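Side-chain contacts in sugar ABC transporter (Sugar-binding protein) (Bacillus halodurans, PDB 4YO7), which probably binds sugar-like solutes for an ABC importer, and here holds myo-inositol in the cleft between its two lobes: residues Y61-D64 / A65-E69; S87-Q90 / M91-E95; L156-E159 / E160-K163; H180-Q183 / I184-E188; E214-R217 / L218-W222. All blocks are in the same frame, centred on the assembly; numbering follows the deposited sequence.

Contact 1 (Y61-D64 / A65-E69); sequences YMQD and AMKEE
Met66, a selenomethionine, obliquely crosses Met62 and Gln63 on the preceding turn of its helix. Its CB sits 3.5 Å from Gln63 O. One atom further out, Met66 CG comes within 3.3 Å of Met62 O, the carbonyl that also accepts the Met66 N-H (2.9 Å, donor in the carbonyl plane). SE only carries the chain on, and the bend at chi3 (-70°) turns CE back toward the first segment. There the methyl meets the amide of Gln63 through a close van der Waals contact of CE with OE1 at 3.1 Å. On another side the same CE reaches the CE of Met62 at 4.1 Å, an apolar touch. The amide of Gln63 divides its neighbours: OE1 faces the methyl, while NE2 lies 3.8 Å from CE of the extended Lys67 chain. Lys67 N in turn bonds Gln63 O at 3.0 Å. Outside the helix, Met66 rests on Val50 and Ile52, on Phe80 and on Val292 of helix 284-299. The i to i+4 methionine pair lies on a side of the helix turned to the sheet, in a beta-alpha-beta unit (strand 46-52, helix 57-70, strand 76-82) of a periplasmic binding protein lobe.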
loop_
_atom_site.group_PDB
_atom_site.type_symbol
_atom_site.label_atom_id
_atom_site.label_comp_id
_atom_site.label_asym_id
_atom_site.label_seq_id
_atom_site.Cartn_x
_atom_site.Cartn_y
_atom_site.Cartn_z
ATOM N N TYR A 61 3.945 9.511 -2.726
ATOM C CA TYR A 61 5.383 9.380 -2.514
ATOM C C TYR A 61 5.977 8.405 -3.534
ATOM O O TYR A 61 7.084 8.608 -4.033
ATOM C CB TYR A 61 5.687 8.910 -1.098
ATOM C CG TYR A 61 5.324 9.916 -0.032
ATOM C CD1 TYR A 61 6.144 11.001 0.235
ATOM C CD2 TYR A 61 4.157 9.787 0.697
ATOM C CE1 TYR A 61 5.805 11.928 1.202
ATOM C CE2 TYR A 61 3.812 10.704 1.664
ATOM C CZ TYR A 61 4.643 11.773 1.914
ATOM O OH TYR A 61 4.313 12.705 2.883
HETATM N N MSE A 62 5.230 7.356 -3.855
HETATM C CA MSE A 62 5.740 6.369 -4.803
HETATM C C MSE A 62 5.856 6.988 -6.184
HETATM O O MSE A 62 6.869 6.827 -6.854
HETATM C CB MSE A 62 4.854 5.124 -4.865
HETATM C CG MSE A 62 5.562 4.000 -5.641
HETATM SE SE MSE A 62 4.382 2.449 -5.853
HETATM C CE MSE A 62 3.339 3.056 -7.387
ATOM N N GLN A 63 4.829 7.723 -6.595
ATOM C CA GLN A 63 4.831 8.394 -7.903
ATOM C C GLN A 63 5.957 9.425 -8.013
ATOM O O GLN A 63 6.615 9.504 -9.043
ATOM C CB GLN A 63 3.490 9.069 -8.149
ATOM C CG GLN A 63 3.400 9.985 -9.408
ATOM C CD GLN A 63 2.608 9.351 -10.524
ATOM O OE1 GLN A 63 2.610 8.141 -10.693
ATOM N NE2 GLN A 63 1.877 10.176 -11.257
ATOM N N ASP A 64 6.185 10.198 -6.952
ATOM C CA ASP A 64 7.280 11.182 -6.961
ATOM C C ASP A 64 8.623 10.469 -7.122
ATOM O O ASP A 64 9.527 10.963 -7.822
ATOM C CB ASP A 64 7.291 12.022 -5.676
ATOM C CG ASP A 64 6.138 13.024 -5.606
ATOM O OD1 ASP A 64 5.472 13.264 -6.637
ATOM O OD2 ASP A 64 5.915 13.590 -4.513
ATOM N N ALA A 65 8.753 9.307 -6.488
ATOM C CA ALA A 65 9.985 8.522 -6.604
ATOM C C ALA A 65 10.155 7.957 -8.024
ATOM O O ALA A 65 11.286 7.901 -8.528
ATOM C CB ALA A 65 10.009 7.398 -5.585
HETATM N N MSE A 66 9.049 7.554 -8.666
HETATM C CA MSE A 66 9.110 7.092 -10.064
HETATM C C MSE A 66 9.571 8.227 -10.965
HETATM O O MSE A 66 10.427 8.037 -11.827
HETATM C CB MSE A 66 7.754 6.535 -10.547
HETATM C CG MSE A 66 7.354 5.310 -9.798
HETATM SE SE MSE A 66 5.853 4.424 -10.680
HETATM C CE MSE A 66 4.455 5.666 -10.318
ATOM N N LYS A 67 9.017 9.418 -10.767
ATOM C CA LYS A 67 9.386 10.552 -11.607
ATOM C C LYS A 67 10.854 10.945 -11.407
ATOM O O LYS A 67 11.562 11.275 -12.360
ATOM C CB LYS A 67 8.457 11.734 -11.321
ATOM C CG LYS A 67 7.041 11.483 -11.790
ATOM C CD LYS A 67 6.153 12.712 -11.624
ATOM C CE LYS A 67 4.778 12.488 -12.239
ATOM N NZ LYS A 67 3.916 13.717 -12.190
ATOM N N GLU A 68 11.328 10.903 -10.169
ATOM C CA GLU A 68 12.726 11.222 -9.893
ATOM C C GLU A 68 13.673 10.224 -10.562
ATOM O O GLU A 68 14.700 10.608 -11.149
ATOM C CB GLU A 68 12.981 11.248 -8.384
ATOM C CG GLU A 68 12.513 12.505 -7.678
ATOM C CD GLU A 68 13.621 13.527 -7.451
ATOM O OE1 GLU A 68 14.809 13.214 -7.687
ATOM O OE2 GLU A 68 13.292 14.654 -7.027
ATOM N N GLU A 69 13.335 8.940 -10.489
ATOM C CA GLU A 69 14.173 7.915 -11.100
ATOM C C GLU A 69 14.126 8.009 -12.628
ATOM O O GLU A 69 15.144 7.836 -13.292
ATOM C CB GLU A 69 13.755 6.533 -10.617
ATOM C CG GLU A 69 14.586 5.392 -11.173
ATOM C CD GLU A 69 16.034 5.431 -10.758
ATOM O OE1 GLU A 69 16.326 5.819 -9.605
ATOM O OE2 GLU A 69 16.888 5.046 -11.586
#

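Contact 2 (S87-Q90 / M91-E95)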
loop_
_atom_site.group_PDB
_atom_site.type_symbol
_atom_site.label_atom_id
_atom_site.label_comp_id
_atom_site.label_asym_id
_atom_site.label_seq_id
_atom_site.Cartn_x
_atom_site.Cartn_y
_atom_site.Cartn_z
ATOM N N SER A 87 -11.392 1.647 -12.906
ATOM C CA SER A 87 -10.788 0.542 -13.666
ATOM C C SER A 87 -10.998 0.697 -15.155
ATOM O O SER A 87 -10.164 0.257 -15.933
ATOM C CB SER A 87 -11.330 -0.816 -13.226
ATOM O OG SER A 87 -12.716 -0.840 -13.385
ATOM N N THR A 88 -12.092 1.330 -15.566
ATOM C CA THR A 88 -12.305 1.566 -16.989
ATOM C C THR A 88 -11.287 2.564 -17.523
ATOM O O THR A 88 -10.734 2.397 -18.615
ATOM C CB THR A 88 -13.729 2.067 -17.256
ATOM O OG1 THR A 88 -14.658 1.095 -16.752
ATOM C CG2 THR A 88 -13.973 2.255 -18.737
ATOM N N GLN A 89 -11.003 3.590 -16.743
ATOM C CA GLN A 89 -9.960 4.533 -17.119
ATOM C C GLN A 89 -8.592 3.867 -17.180
ATOM O O GLN A 89 -7.830 4.117 -18.113
ATOM C CB GLN A 89 -9.953 5.704 -16.140
ATOM C CG GLN A 89 -9.004 6.808 -16.469
ATOM C CD GLN A 89 -9.401 8.100 -15.751
ATOM O OE1 GLN A 89 -10.573 8.466 -15.725
ATOM N NE2 GLN A 89 -8.439 8.768 -15.146
ATOM N N GLN A 90 -8.276 3.004 -16.214
ATOM C CA GLN A 90 -6.991 2.310 -16.238
ATOM C C GLN A 90 -6.882 1.414 -17.458
ATOM O O GLN A 90 -5.832 1.387 -18.104
ATOM C CB GLN A 90 -6.765 1.491 -14.976
ATOM C CG GLN A 90 -5.374 0.911 -14.906
ATOM C CD GLN A 90 -5.011 0.486 -13.490
ATOM O OE1 GLN A 90 -5.594 -0.449 -12.942
ATOM N NE2 GLN A 90 -4.062 1.183 -12.893
HETATM N N MSE A 91 -7.951 0.672 -17.773
HETATM C CA MSE A 91 -7.957 -0.149 -18.983
HETATM C C MSE A 91 -7.761 0.700 -20.240
HETATM O O MSE A 91 -7.020 0.289 -21.120
HETATM C CB MSE A 91 -9.256 -0.969 -19.090
HETATM C CG MSE A 91 -9.437 -1.947 -17.951
HETATM SE SE MSE A 91 -9.952 -3.666 -18.631
HETATM C CE MSE A 91 -8.399 -3.911 -19.828
ATOM N N ALA A 92 -8.368 1.882 -20.303
ATOM C CA ALA A 92 -8.221 2.756 -21.473
ATOM C C ALA A 92 -6.793 3.295 -21.593
ATOM O O ALA A 92 -6.267 3.432 -22.694
ATOM C CB ALA A 92 -9.229 3.919 -21.428
ATOM N N GLN A 93 -6.157 3.582 -20.465
ATOM C CA GLN A 93 -4.766 3.999 -20.458
ATOM C C GLN A 93 -3.856 2.906 -20.972
ATOM O O GLN A 93 -2.987 3.136 -21.796
ATOM C CB GLN A 93 -4.369 4.449 -19.040
ATOM C CG GLN A 93 -5.123 5.698 -18.650
ATOM C CD GLN A 93 -5.007 6.108 -17.191
ATOM O OE1 GLN A 93 -4.548 5.345 -16.342
ATOM N NE2 GLN A 93 -5.436 7.342 -16.896
ATOM N N VAL A 94 -4.070 1.699 -20.493
ATOM C CA VAL A 94 -3.272 0.563 -20.952
ATOM C C VAL A 94 -3.486 0.267 -22.433
ATOM O O VAL A 94 -2.527 0.020 -23.159
ATOM C CB VAL A 94 -3.582 -0.665 -20.075
ATOM C CG1 VAL A 94 -2.908 -1.929 -20.604
ATOM C CG2 VAL A 94 -3.098 -0.391 -18.668
ATOM N N GLU A 95 -4.732 0.314 -22.893
ATOM C CA GLU A 95 -5.012 0.115 -24.320
ATOM C C GLU A 95 -4.287 1.161 -25.183
ATOM O O GLU A 95 -3.814 0.850 -26.275
ATOM C CB GLU A 95 -6.517 0.172 -24.565
ATOM C CG GLU A 95 -7.246 -1.073 -24.048
ATOM C CD GLU A 95 -8.767 -0.926 -24.047
ATOM O OE1 GLU A 95 -9.272 0.177 -24.330
ATOM O OE2 GLU A 95 -9.456 -1.919 -23.745
#
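Gln89 and Gln93, one turn apart, meet through carbon and nitrogen: the aliphatic CG of Gln89 lies 3.6 Å from NE2 of Gln93. Their amide planes stand 62° apart, and their two NE2 atoms come no nearer than 3.8 Å, so the side-chain amides pack without bonding each other, although Gln93 N bonds Gln89 O. Both NE2 atoms bond Asp82 O instead, that of Gln89 also Gln84 OE1, while Gln93 OE1 bonds Ser51 OG. Gln90 NE2 uses that serine oxygen too and also bonds Asn108 O, with its OE1 on Val110 N. Helix 87-100 is the connection between parallel strands 76-82 and 104-107, a beta-alpha-beta crossover, and these glutamines tie its first turns to the ends of the sheet strands and the loops beside them. A leucine in place of Gln93 would probably leave Asp82 O one donor short and Ser51 OG without an amide oxygen partner. The backbone bonds are regular: Met91 N to Ser87 O at 2.9 Å and Val94 N to Gln90 O at 3.0 Å, both close to straight. Aliphatic atoms crowd the carbonyls of this turn. Met91 CG lies 3.1 Å from Ser87 O, and because chi1 of Gln93 (-66°) sets CG beside its own backbone N, that CG comes 3.2 Å from Gln89 O. Val94 CG2 takes the matching place on Gln90 O, at 3.3 Å, and the valine goes on to touch Val107, Met121 and Val122.

Contact 3 (L156-E159 / E160-K163)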
loop_
_atom_site.group_PDB
_atom_site.type_symbol
_atom_site.label_atom_id
_atom_site.label_comp_id
_atom_site.label_asym_id
_atom_site.label_seq_id
_atom_site.Cartn_x
_atom_site.Cartn_y
_atom_site.Cartn_z
ATOM N N LEU A 156 3.372 -8.235 11.408
ATOM C CA LEU A 156 4.300 -7.396 12.180
ATOM C C LEU A 156 3.532 -6.441 13.070
ATOM O O LEU A 156 3.854 -6.283 14.244
ATOM C CB LEU A 156 5.227 -6.612 11.252
ATOM C CG LEU A 156 6.349 -7.382 10.559
ATOM C CD1 LEU A 156 6.973 -6.501 9.467
ATOM C CD2 LEU A 156 7.437 -7.861 11.548
ATOM N N GLN A 157 2.512 -5.814 12.486
ATOM C CA GLN A 157 1.678 -4.847 13.174
ATOM C C GLN A 157 1.015 -5.464 14.395
ATOM O O GLN A 157 1.071 -4.924 15.495
ATOM C CB GLN A 157 0.605 -4.316 12.202
ATOM C CG GLN A 157 -0.325 -3.318 12.788
ATOM C CD GLN A 157 -1.472 -3.008 11.850
ATOM O OE1 GLN A 157 -2.053 -3.917 11.225
ATOM N NE2 GLN A 157 -1.817 -1.731 11.734
HETATM N N MSE A 158 0.358 -6.602 14.191
HETATM C CA MSE A 158 -0.438 -7.184 15.253
HETATM C C MSE A 158 0.416 -7.927 16.268
HETATM O O MSE A 158 0.051 -8.014 17.437
HETATM C CB MSE A 158 -1.505 -8.113 14.661
HETATM C CG MSE A 158 -2.550 -8.558 15.627
HETATM SE SE MSE A 158 -3.651 -7.101 16.339
HETATM C CE MSE A 158 -3.628 -7.572 18.210
ATOM N N GLU A 159 1.569 -8.437 15.857
ATOM C CA GLU A 159 2.506 -8.969 16.843
ATOM C C GLU A 159 2.855 -7.909 17.893
ATOM O O GLU A 159 2.903 -8.189 19.090
ATOM C CB GLU A 159 3.786 -9.447 16.170
ATOM C CG GLU A 159 3.752 -10.813 15.547
ATOM C CD GLU A 159 5.012 -11.059 14.725
ATOM O OE1 GLU A 159 6.020 -10.344 14.961
ATOM O OE2 GLU A 159 4.988 -11.947 13.844
ATOM N N GLU A 160 3.106 -6.689 17.441
ATOM C CA GLU A 160 3.540 -5.644 18.359
ATOM C C GLU A 160 2.354 -5.191 19.211
ATOM O O GLU A 160 2.491 -4.988 20.424
ATOM C CB GLU A 160 4.160 -4.475 17.585
ATOM C CG GLU A 160 4.683 -3.355 18.465
ATOM C CD GLU A 160 5.822 -3.761 19.383
ATOM O OE1 GLU A 160 6.461 -4.822 19.177
ATOM O OE2 GLU A 160 6.070 -3.009 20.349
ATOM N N VAL A 161 1.174 -5.068 18.604
ATOM C CA VAL A 161 -0.009 -4.680 19.376
ATOM C C VAL A 161 -0.282 -5.717 20.463
ATOM O O VAL A 161 -0.593 -5.371 21.605
ATOM C CB VAL A 161 -1.265 -4.494 18.457
ATOM C CG1 VAL A 161 -2.520 -4.312 19.277
ATOM C CG2 VAL A 161 -1.071 -3.320 17.527
ATOM N N ALA A 162 -0.158 -6.993 20.114
ATOM C CA ALA A 162 -0.343 -8.071 21.089
ATOM C C ALA A 162 0.641 -7.939 22.261
ATOM O O ALA A 162 0.251 -8.111 23.416
ATOM C CB ALA A 162 -0.174 -9.413 20.429
ATOM N N LYS A 163 1.899 -7.630 21.961
ATOM C CA LYS A 163 2.884 -7.418 23.025
ATOM C C LYS A 163 2.468 -6.274 23.932
ATOM O O LYS A 163 2.552 -6.385 25.159
ATOM C CB LYS A 163 4.271 -7.154 22.441
ATOM C CG LYS A 163 4.892 -8.396 21.862
ATOM C CD LYS A 163 6.203 -8.114 21.149
ATOM C CE LYS A 163 6.649 -9.314 20.309
ATOM N NZ LYS A 163 7.809 -9.008 19.411
#
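Met158, a selenomethionine, and Val161 make the apolar part of this contact. The Met158 chain starts with CG anti to the backbone N (chi1 -169°) and then folds at chi2 and chi3, which brings CE across the valine at an angle. CE touches Val161 CG1 at 3.6 Å, SE stays at 4.1 Å from Val161 CB, and the methyl also just reaches Ala162 CB at 4.5 Å. Among the backbone bonds, Glu160 N is gripped poorly: it divides itself between Leu156 O and Gln157 O in two weak bonds. Gln157 O is accordingly a double acceptor, its stronger partner being Val161 N at 3.1 Å, in the carbonyl plane. The turn tightens again at Ala162 N, which bonds Met158 O at 2.9 Å. Charge contributes little direct contact. Lys163 instead lays its CG 3.4 Å from Glu159 O, and its NZ remains 5.0 Å from Glu159 OE1, at most a diffuse attraction. Gln157 NE2 bonds Ala234 O at the end of strand 231-234. Met158 touches Val233 of that strand and Asn190 and Ile193 of helix 181-195, while Val161 packs on Ala231 and on Ala259 of strand 257-259, so helix 150-164 packs on both strands, beside helix 181-195.

Contact 4 (H180-Q183 / I184-E188). With INS (1,2,3,4,5,6-hexahydroxy-cyclohexane), chain F.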
loop_
_atom_site.group_PDB
_atom_site.type_symbol
_atom_site.label_atom_id
_atom_site.label_comp_id
_atom_site.label_asym_id
_atom_site.label_seq_id
_atom_site.Cartn_x
_atom_site.Cartn_y
_atom_site.Cartn_z
ATOM N N HIS A 180 -9.049 -5.289 -2.172
ATOM C CA HIS A 180 -7.629 -5.108 -2.463
ATOM C C HIS A 180 -6.885 -6.244 -1.771
ATOM O O HIS A 180 -7.232 -6.625 -0.654
ATOM C CB HIS A 180 -7.104 -3.775 -1.952
ATOM C CG HIS A 180 -7.540 -2.589 -2.753
ATOM N ND1 HIS A 180 -6.851 -1.395 -2.725
ATOM C CD2 HIS A 180 -8.592 -2.394 -3.577
ATOM C CE1 HIS A 180 -7.451 -0.520 -3.508
ATOM N NE2 HIS A 180 -8.512 -1.103 -4.045
ATOM N N GLU A 181 -5.831 -6.767 -2.396
ATOM C CA GLU A 181 -5.060 -7.803 -1.725
ATOM C C GLU A 181 -4.475 -7.298 -0.416
ATOM O O GLU A 181 -4.377 -8.054 0.559
ATOM C CB GLU A 181 -3.960 -8.324 -2.653
ATOM C CG GLU A 181 -3.171 -9.465 -2.073
ATOM C CD GLU A 181 -1.951 -9.077 -1.282
ATOM O OE1 GLU A 181 -1.713 -7.872 -1.092
ATOM O OE2 GLU A 181 -1.241 -10.015 -0.810
ATOM N N ALA A 182 -4.114 -6.011 -0.368
ATOM C CA ALA A 182 -3.506 -5.475 0.856
ATOM C C ALA A 182 -4.523 -5.476 2.000
ATOM O O ALA A 182 -4.165 -5.719 3.141
ATOM C CB ALA A 182 -2.972 -4.076 0.634
ATOM N N GLN A 183 -5.799 -5.264 1.677
ATOM C CA GLN A 183 -6.844 -5.295 2.682
ATOM C C GLN A 183 -7.022 -6.718 3.161
ATOM O O GLN A 183 -6.952 -6.987 4.376
ATOM C CB GLN A 183 -8.166 -4.716 2.123
ATOM C CG GLN A 183 -9.389 -4.902 3.051
ATOM C CD GLN A 183 -10.108 -6.228 2.831
ATOM O OE1 GLN A 183 -10.451 -6.589 1.699
ATOM N NE2 GLN A 183 -10.359 -6.955 3.926
ATOM N N ILE A 184 -7.239 -7.639 2.222
ATOM C CA ILE A 184 -7.515 -9.012 2.562
ATOM C C ILE A 184 -6.381 -9.570 3.404
ATOM O O ILE A 184 -6.610 -10.228 4.435
ATOM C CB ILE A 184 -7.711 -9.881 1.284
ATOM C CG1 ILE A 184 -8.980 -9.463 0.547
ATOM C CG2 ILE A 184 -7.723 -11.380 1.653
ATOM C CD1 ILE A 184 -9.037 -9.975 -0.874
HETATM N N MSE A 185 -5.155 -9.293 2.982
HETATM C CA MSE A 185 -4.030 -9.992 3.570
HETATM C C MSE A 185 -3.454 -9.289 4.796
HETATM O O MSE A 185 -2.938 -9.958 5.692
HETATM C CB MSE A 185 -2.949 -10.242 2.508
HETATM C CG MSE A 185 -3.425 -11.216 1.439
HETATM SE SE MSE A 185 -3.799 -13.011 2.190
HETATM C CE MSE A 185 -2.000 -13.678 2.272
ATOM N N ARG A 186 -3.585 -7.966 4.908
ATOM C CA ARG A 186 -3.205 -7.312 6.166
ATOM C C ARG A 186 -4.130 -7.777 7.281
ATOM O O ARG A 186 -3.681 -8.160 8.368
ATOM C CB ARG A 186 -3.219 -5.789 6.030
ATOM C CG ARG A 186 -2.025 -5.300 5.281
ATOM C CD ARG A 186 -2.123 -3.831 4.937
ATOM N NE ARG A 186 -0.968 -3.410 4.163
ATOM C CZ ARG A 186 -0.890 -2.250 3.521
ATOM N NH1 ARG A 186 -1.902 -1.392 3.563
ATOM N NH2 ARG A 186 0.188 -1.954 2.828
ATOM N N THR A 187 -5.424 -7.792 7.005
ATOM C CA THR A 187 -6.374 -8.276 7.989
ATOM C C THR A 187 -6.187 -9.745 8.301
ATOM O O THR A 187 -6.338 -10.133 9.449
ATOM C CB THR A 187 -7.801 -7.987 7.515
ATOM O OG1 THR A 187 -7.965 -6.582 7.538
ATOM C CG2 THR A 187 -8.880 -8.603 8.429
ATOM N N GLU A 188 -5.830 -10.550 7.303
ATOM C CA GLU A 188 -5.556 -11.963 7.550
ATOM C C GLU A 188 -4.343 -12.117 8.483
ATOM O O GLU A 188 -4.369 -12.941 9.413
ATOM C CB GLU A 188 -5.349 -12.733 6.242
ATOM C CG GLU A 188 -4.867 -14.179 6.451
ATOM C CD GLU A 188 -5.899 -15.076 7.117
ATOM O OE1 GLU A 188 -7.100 -14.698 7.185
ATOM O OE2 GLU A 188 -5.499 -16.180 7.566
HETATM C C1 INS F . -2.863 1.974 -1.159
HETATM C C2 INS F . -2.649 3.021 -0.071
HETATM C C3 INS F . -2.230 2.314 1.217
HETATM C C4 INS F . -0.940 1.509 1.018
HETATM C C5 INS F . -1.153 0.487 -0.117
HETATM C C6 INS F . -1.577 1.200 -1.393
HETATM O O1 INS F . -3.241 2.610 -2.411
HETATM O O2 INS F . -1.603 3.890 -0.504
HETATM O O3 INS F . -2.043 3.356 2.220
HETATM O O4 INS F . -0.638 0.773 2.213
HETATM O O5 INS F . 0.101 -0.173 -0.368
HETATM O O6 INS F . -1.837 0.169 -2.423
#
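Ala182 places its methyl over one face of the Arg186 guanidinium, CB standing 3.9 Å above the centre, while myo-inositol meets the same group at its edge. Both terminal nitrogens converge on a single ligand hydroxyl, NH1 to INS O4 at 2.8 Å and NH2 to INS O4 at 2.9 Å, with O4 near the guanidinium plane. The arm reaches that far because it runs extended from CG to NE (chi2 171°, chi3 -178°). Its root is tight: Arg186 CB lies only 3.0 Å from Ala182 O, and the Arg186 N-H approaches that carbonyl from 39° out of its plane. NH2 also bonds Tyr311 OH, and weak bonds from NE to Ser153 OG and from NH1 to Asn235 O help fix the group's rotation. This is the opening of helix 181-195 in the beta-alpha-beta unit between strands 169-175 and 200-207, where the helix start faces the ligand cleft, as in other periplasmic binding proteins; Asp56, Asn133 and Arg134 are among the other residues that bond the inositol. His180, at the N-cap position, offers its O to Ile184 N in a nearly linear bond of 3.0 Å. Gln183 folds over the following residue, its CD 3.3 Å from Ile184 N, and its NE2 shares Asp175 OD1 with the hydroxyl of Thr187. Across the helix, Glu181 OE2 lies 3.4 Å from Met185 CG, while its OE1 bonds Ser150 OG.

Contact 5 (E214-R217 / L218-W222)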
loop_
_atom_site.group_PDB
_atom_site.type_symbol
_atom_site.label_atom_id
_atom_site.label_comp_id
_atom_site.label_asym_id
_atom_site.label_seq_id
_atom_site.Cartn_x
_atom_site.Cartn_y
_atom_site.Cartn_z
ATOM N N GLU A 214 -12.954 8.864 6.451
ATOM C CA GLU A 214 -13.798 7.684 6.701
ATOM C C GLU A 214 -13.373 6.966 7.988
ATOM O O GLU A 214 -14.212 6.449 8.734
ATOM C CB GLU A 214 -13.768 6.685 5.526
ATOM C CG GLU A 214 -14.694 6.995 4.368
ATOM C CD GLU A 214 -16.140 7.118 4.810
ATOM O OE1 GLU A 214 -16.770 6.094 5.157
ATOM O OE2 GLU A 214 -16.633 8.253 4.848
ATOM N N GLY A 215 -12.066 6.906 8.245
ATOM C CA GLY A 215 -11.571 6.368 9.498
ATOM C C GLY A 215 -12.125 7.127 10.696
ATOM O O GLY A 215 -12.489 6.521 11.698
HETATM N N MSE A 216 -12.211 8.448 10.581
HETATM C CA MSE A 216 -12.760 9.250 11.677
HETATM C C MSE A 216 -14.238 8.904 11.905
HETATM O O MSE A 216 -14.667 8.743 13.050
HETATM C CB MSE A 216 -12.599 10.738 11.410
HETATM C CG MSE A 216 -13.070 11.558 12.568
HETATM SE SE MSE A 216 -12.726 13.437 12.147
HETATM C CE MSE A 216 -14.246 13.693 10.934
ATOM N N ARG A 217 -14.999 8.768 10.815
ATOM C CA ARG A 217 -16.430 8.520 10.904
ATOM C C ARG A 217 -16.671 7.144 11.471
ATOM O O ARG A 217 -17.490 6.979 12.360
ATOM C CB ARG A 217 -17.118 8.666 9.541
ATOM C CG ARG A 217 -18.621 8.398 9.592
ATOM C CD ARG A 217 -19.326 8.796 8.295
ATOM N NE ARG A 217 -18.961 7.915 7.184
ATOM C CZ ARG A 217 -19.638 6.826 6.818
ATOM N NH1 ARG A 217 -20.748 6.464 7.456
ATOM N NH2 ARG A 217 -19.207 6.098 5.799
ATOM N N LEU A 218 -15.914 6.158 11.002
ATOM C CA LEU A 218 -16.064 4.814 11.491
ATOM C C LEU A 218 -15.750 4.756 12.980
ATOM O O LEU A 218 -16.497 4.166 13.757
ATOM C CB LEU A 218 -15.170 3.853 10.704
ATOM C CG LEU A 218 -15.181 2.386 11.122
ATOM C CD1 LEU A 218 -16.624 1.850 11.187
ATOM C CD2 LEU A 218 -14.291 1.554 10.177
HETATM N N MSE A 219 -14.635 5.361 13.390
HETATM C CA MSE A 219 -14.285 5.384 14.810
HETATM C C MSE A 219 -15.396 6.030 15.648
HETATM O O MSE A 219 -15.722 5.545 16.733
HETATM C CB MSE A 219 -12.989 6.129 15.041
HETATM C CG MSE A 219 -12.461 6.047 16.445
HETATM SE SE MSE A 219 -11.733 4.296 16.814
HETATM C CE MSE A 219 -12.984 3.742 18.154
ATOM N N GLU A 220 -15.955 7.133 15.153
ATOM C CA GLU A 220 -17.052 7.810 15.831
ATOM C C GLU A 220 -18.223 6.855 16.056
ATOM O O GLU A 220 -18.794 6.812 17.158
ATOM C CB GLU A 220 -17.516 9.024 15.026
ATOM C CG GLU A 220 -16.609 10.248 15.146
ATOM C CD GLU A 220 -16.967 11.376 14.169
ATOM O OE1 GLU A 220 -17.906 11.220 13.360
ATOM O OE2 GLU A 220 -16.304 12.427 14.215
ATOM N N ASN A 221 -18.589 6.112 15.015
ATOM C CA ASN A 221 -19.695 5.170 15.100
ATOM C C ASN A 221 -19.380 4.046 16.078
ATOM O O ASN A 221 -20.228 3.629 16.870
ATOM C CB ASN A 221 -20.028 4.628 13.707
ATOM C CG ASN A 221 -20.651 5.691 12.817
ATOM O OD1 ASN A 221 -21.119 6.719 13.309
ATOM N ND2 ASN A 221 -20.684 5.452 11.521
ATOM N N TRP A 222 -18.146 3.568 16.048
ATOM C CA TRP A 222 -17.738 2.532 16.964
ATOM C C TRP A 222 -17.807 2.999 18.412
ATOM O O TRP A 222 -18.228 2.247 19.289
ATOM C CB TRP A 222 -16.333 2.094 16.631
ATOM C CG TRP A 222 -16.237 1.127 15.474
ATOM C CD1 TRP A 222 -17.265 0.466 14.838
ATOM C CD2 TRP A 222 -15.032 0.683 14.850
ATOM N NE1 TRP A 222 -16.755 -0.365 13.860
ATOM C CE2 TRP A 222 -15.387 -0.243 13.850
ATOM C CE3 TRP A 222 -13.684 0.984 15.039
ATOM C CZ2 TRP A 222 -14.440 -0.876 13.055
ATOM C CZ3 TRP A 222 -12.755 0.360 14.251
ATOM C CH2 TRP A 222 -13.128 -0.552 13.273
#
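Met216 and Glu220 run alongside each other in the same direction on helix 212-224, which joins parallel strands 200-207 and 231-234 as a beta-alpha-beta crossover. The carboxylate oxygen Glu220 OE2 approaches Met216 CG at 3.7 Å, and Glu220 CG presses closer still on Met216 O, at 3.2 Å. That carbonyl also takes the Glu220 N-H. A glycine in place of Glu220 would probably leave the Met216 side chain without its lateral neighbour and more free to turn. One residue on, Arg217 and Asn221 make a looser pair: Arg217 CG is 4.1 Å from Asn221 ND2, with guanidinium and amide planes 80° apart. Glu214, one turn back, probably helps position the arginine. Arg217 NH2 forms a salt bridge to the syn lone pair of Glu214 OE1, which lies 22° out of the guanidinium plane, and Arg217 NE adds a weak bond to Glu214 OE2. Further out, the buried side of the helix rests on its neighbours, with Met219 on Met174, Ala243 and Ala246. Trp222 packs on Ala172, Met174 and Ile229, and over one face of its ring Leu218 sets CG 3.8 Å above the plane, over the centre.

Overall arrangement
All five contacts lie within single helices flanking parallel sheets, but they divide between two lobes: contacts 1 and 2 flank the six-stranded sheet, contacts 3, 4 and 5 the four-stranded one. All are partly buried. Contacts 1 and 3 have the most buried residues, four of eight touching ones each, and mix methionine packing with exposed charged residues; contacts 2 and 5 have two each. Contact 2 is held by amides that bond strand ends and loops, whereas contact 5 adds a local salt bridge on its outer side. Contact 4, its centre about 10 Å from the chain's, alone includes a residue that grips the inositol. Contacts 3 and 4 come closest, about 5 Å between nearest atoms, their helices packing together.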